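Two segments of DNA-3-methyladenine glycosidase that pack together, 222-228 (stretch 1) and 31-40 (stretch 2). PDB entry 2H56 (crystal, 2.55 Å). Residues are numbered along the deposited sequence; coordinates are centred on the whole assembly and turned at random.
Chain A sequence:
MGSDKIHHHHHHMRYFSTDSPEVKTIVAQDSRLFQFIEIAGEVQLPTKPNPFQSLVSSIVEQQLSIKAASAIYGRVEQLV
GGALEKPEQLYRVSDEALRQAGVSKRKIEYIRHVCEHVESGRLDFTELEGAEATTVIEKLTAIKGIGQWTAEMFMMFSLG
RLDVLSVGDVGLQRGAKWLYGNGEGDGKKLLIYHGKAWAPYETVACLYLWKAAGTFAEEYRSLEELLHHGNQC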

# COMPACT_ATOMS: atom_id res chain seq x y z
N SER A 222 -20.40 -2.44 -14.49
CA SER A 222 -20.62 -1.93 -13.14
C SER A 222 -21.08 -3.08 -12.23
O SER A 222 -21.38 -4.18 -12.71
CB SER A 222 -21.71 -0.87 -13.22
N LEU A 223 -21.16 -2.82 -10.92
CA LEU A 223 -21.74 -3.79 -9.97
C LEU A 223 -23.13 -4.21 -10.40
O LEU A 223 -23.55 -5.35 -10.18
CB LEU A 223 -21.84 -3.22 -8.56
CG LEU A 223 -22.71 -4.04 -7.57
CD1 LEU A 223 -22.13 -5.43 -7.39
CD2 LEU A 223 -22.88 -3.34 -6.20
N GLU A 224 -23.86 -3.27 -10.98
CA GLU A 224 -25.20 -3.52 -11.47
C GLU A 224 -25.24 -4.71 -12.44
O GLU A 224 -26.06 -5.62 -12.26
CB GLU A 224 -25.78 -2.25 -12.12
CG GLU A 224 -26.21 -1.18 -11.09
CD GLU A 224 -25.14 -0.14 -10.78
OE1 GLU A 224 -23.95 -0.51 -10.67
OE2 GLU A 224 -25.48 1.06 -10.65
N GLU A 225 -24.34 -4.70 -13.44
CA GLU A 225 -24.25 -5.78 -14.45
C GLU A 225 -24.01 -7.17 -13.82
O GLU A 225 -24.68 -8.14 -14.17
CB GLU A 225 -23.15 -5.48 -15.48
N LEU A 226 -23.06 -7.22 -12.88
CA LEU A 226 -22.71 -8.45 -12.16
C LEU A 226 -23.92 -9.10 -11.47
O LEU A 226 -24.04 -10.34 -11.41
CB LEU A 226 -21.62 -8.14 -11.12
CG LEU A 226 -21.14 -9.32 -10.26
CD1 LEU A 226 -20.39 -10.29 -11.18
CD2 LEU A 226 -20.27 -8.84 -9.08
N LEU A 227 -24.80 -8.26 -10.94
CA LEU A 227 -26.03 -8.73 -10.31
C LEU A 227 -27.08 -9.09 -11.35
O LEU A 227 -28.24 -8.69 -11.21
CB LEU A 227 -26.58 -7.68 -9.34
CG LEU A 227 -25.63 -7.21 -8.24
CD1 LEU A 227 -26.35 -6.26 -7.30
CD2 LEU A 227 -25.01 -8.37 -7.48
N HIS A 228 -26.66 -9.80 -12.39
CA HIS A 228 -27.57 -10.58 -13.24
C HIS A 228 -27.15 -12.07 -13.17
O HIS A 228 -27.27 -12.81 -14.15
CB HIS A 228 -27.58 -10.05 -14.68
CG HIS A 228 -27.91 -8.58 -14.79
ND1 HIS A 228 -28.48 -7.86 -13.75
CD2 HIS A 228 -27.76 -7.70 -15.81
CE1 HIS A 228 -28.66 -6.61 -14.13
NE2 HIS A 228 -28.23 -6.48 -15.37
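Stretch 2 31-40: SRLFQFIEIA

A salt bridge joins Glu-224 of stretch 1 to Arg-32 of stretch 2, with Glu-224 OE1 and Arg-32 NH2 3.2 Å apart; a weak hydrogen bond runs from Arg-32 NH2 to Glu-224 OE2, also 3.2 Å. Glu-224 OE1 meets the guanidinium at its edge, near its plane. Both CA-to-CB bonds point sideways, so it is the ends of these long side chains that close the gap. Arg-32 reaches across with chi1 m, chi2 t and chi3 p, and its NE is hydrogen-bonded elsewhere in the structure. Stretch 2 is helical throughout, residues 31-40; stretch 1 has a short helix, 223-226, which Leu-227 ends by leaving helical phi/psi. The contacts advance in broadly the same sense along both chains, from Leu-223 and Glu-224 at Arg-32 to Leu-226 at Phe-36 and Ile-39 and Leu-227 at Gln-35. Side chains separate the backbones: Leu-223 CA lies 7.3 Å from Phe-36 CA, and Leu-227 CA 8.6 Å from Gln-35 CA. Leu-223, buried and directed toward stretch 2, fills the space between, its CD2 3.7 Å from Arg-32 O and 4.1 Å from Arg-32 CB. One turn on, Leu-227 brings CD1 to 3.3 Å from Gln-35 OE1, a close contact of methyl and amide oxygen. Leu-226 extends the apolar packing: its CD2 lies 4.2 Å from Ile-39 CG2 and 4.5 Å from Phe-36 CD1, at the edge of the ring. Leu-33 points away from stretch 1 and makes no contact with it.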

# COMPACT_ATOMS: atom_id res chain seq x y z
N SER A 31 -24.80 -1.51 1.80
CA SER A 31 -25.28 -2.76 1.21
C SER A 31 -24.72 -3.09 -0.16
O SER A 31 -24.77 -4.24 -0.58
CB SER A 31 -26.79 -2.75 1.12
OG SER A 31 -27.30 -3.01 2.39
N ARG A 32 -24.27 -2.09 -0.89
CA ARG A 32 -23.65 -2.32 -2.18
C ARG A 32 -22.36 -3.07 -1.96
O ARG A 32 -22.06 -4.02 -2.67
CB ARG A 32 -23.33 -1.00 -2.90
CG ARG A 32 -24.55 -0.24 -3.33
CD ARG A 32 -24.23 1.04 -4.09
NE ARG A 32 -23.89 0.72 -5.47
CZ ARG A 32 -24.67 0.96 -6.52
NH1 ARG A 32 -25.85 1.53 -6.39
NH2 ARG A 32 -24.24 0.61 -7.72
N LEU A 33 -21.60 -2.61 -0.96
CA LEU A 33 -20.35 -3.27 -0.61
C LEU A 33 -20.63 -4.69 -0.11
O LEU A 33 -19.91 -5.63 -0.45
CB LEU A 33 -19.56 -2.45 0.42
CG LEU A 33 -18.15 -2.94 0.76
CD1 LEU A 33 -17.32 -2.99 -0.50
CD2 LEU A 33 -17.49 -2.07 1.88
N PHE A 34 -21.71 -4.85 0.64
CA PHE A 34 -22.11 -6.17 1.10
C PHE A 34 -22.41 -7.12 -0.06
O PHE A 34 -21.97 -8.28 -0.04
CB PHE A 34 -23.33 -6.06 2.00
CG PHE A 34 -23.86 -7.41 2.45
CD1 PHE A 34 -23.36 -8.02 3.58
CD2 PHE A 34 -24.81 -8.07 1.72
CE1 PHE A 34 -23.83 -9.25 3.97
CE2 PHE A 34 -25.27 -9.30 2.11
CZ PHE A 34 -24.78 -9.89 3.24
N GLN A 35 -23.24 -6.67 -1.01
CA GLN A 35 -23.59 -7.45 -2.20
C GLN A 35 -22.31 -7.89 -2.96
O GLN A 35 -22.21 -9.02 -3.43
CB GLN A 35 -24.53 -6.65 -3.12
CG GLN A 35 -25.97 -6.59 -2.63
CD GLN A 35 -26.92 -5.81 -3.54
OE1 GLN A 35 -27.68 -6.41 -4.30
NE2 GLN A 35 -26.87 -4.48 -3.47
N PHE A 36 -21.34 -6.99 -3.03
CA PHE A 36 -20.10 -7.28 -3.73
C PHE A 36 -19.24 -8.30 -3.01
O PHE A 36 -18.73 -9.24 -3.63
CB PHE A 36 -19.27 -6.02 -3.92
CG PHE A 36 -17.96 -6.27 -4.60
CD1 PHE A 36 -17.93 -6.83 -5.87
CD2 PHE A 36 -16.76 -5.99 -3.98
CE1 PHE A 36 -16.73 -7.09 -6.50
CE2 PHE A 36 -15.55 -6.25 -4.61
CZ PHE A 36 -15.54 -6.80 -5.87
N ILE A 37 -19.09 -8.11 -1.70
CA ILE A 37 -18.24 -8.97 -0.87
C ILE A 37 -18.79 -10.38 -0.84
O ILE A 37 -18.01 -11.34 -0.89
CB ILE A 37 -18.05 -8.41 0.56
CG1 ILE A 37 -17.19 -7.15 0.54
CG2 ILE A 37 -17.34 -9.41 1.45
CD1 ILE A 37 -17.23 -6.39 1.83
N GLU A 38 -20.10 -10.54 -0.80
CA GLU A 38 -20.62 -11.91 -0.78
C GLU A 38 -20.25 -12.67 -2.09
O GLU A 38 -19.96 -13.86 -2.04
CB GLU A 38 -22.12 -11.98 -0.40
CG GLU A 38 -22.37 -11.97 1.17
N ILE A 39 -20.18 -11.99 -3.23
CA ILE A 39 -19.70 -12.60 -4.45
C ILE A 39 -18.15 -12.73 -4.50
O ILE A 39 -17.61 -13.76 -4.91
CB ILE A 39 -20.23 -11.85 -5.70
CG1 ILE A 39 -21.75 -12.03 -5.87
CG2 ILE A 39 -19.52 -12.34 -6.97
N ALA A 40 -17.43 -11.70 -4.07
CA ALA A 40 -15.96 -11.70 -4.23
C ALA A 40 -15.24 -12.61 -3.26
O ALA A 40 -14.14 -13.01 -3.53
CB ALA A 40 -15.39 -10.28 -4.11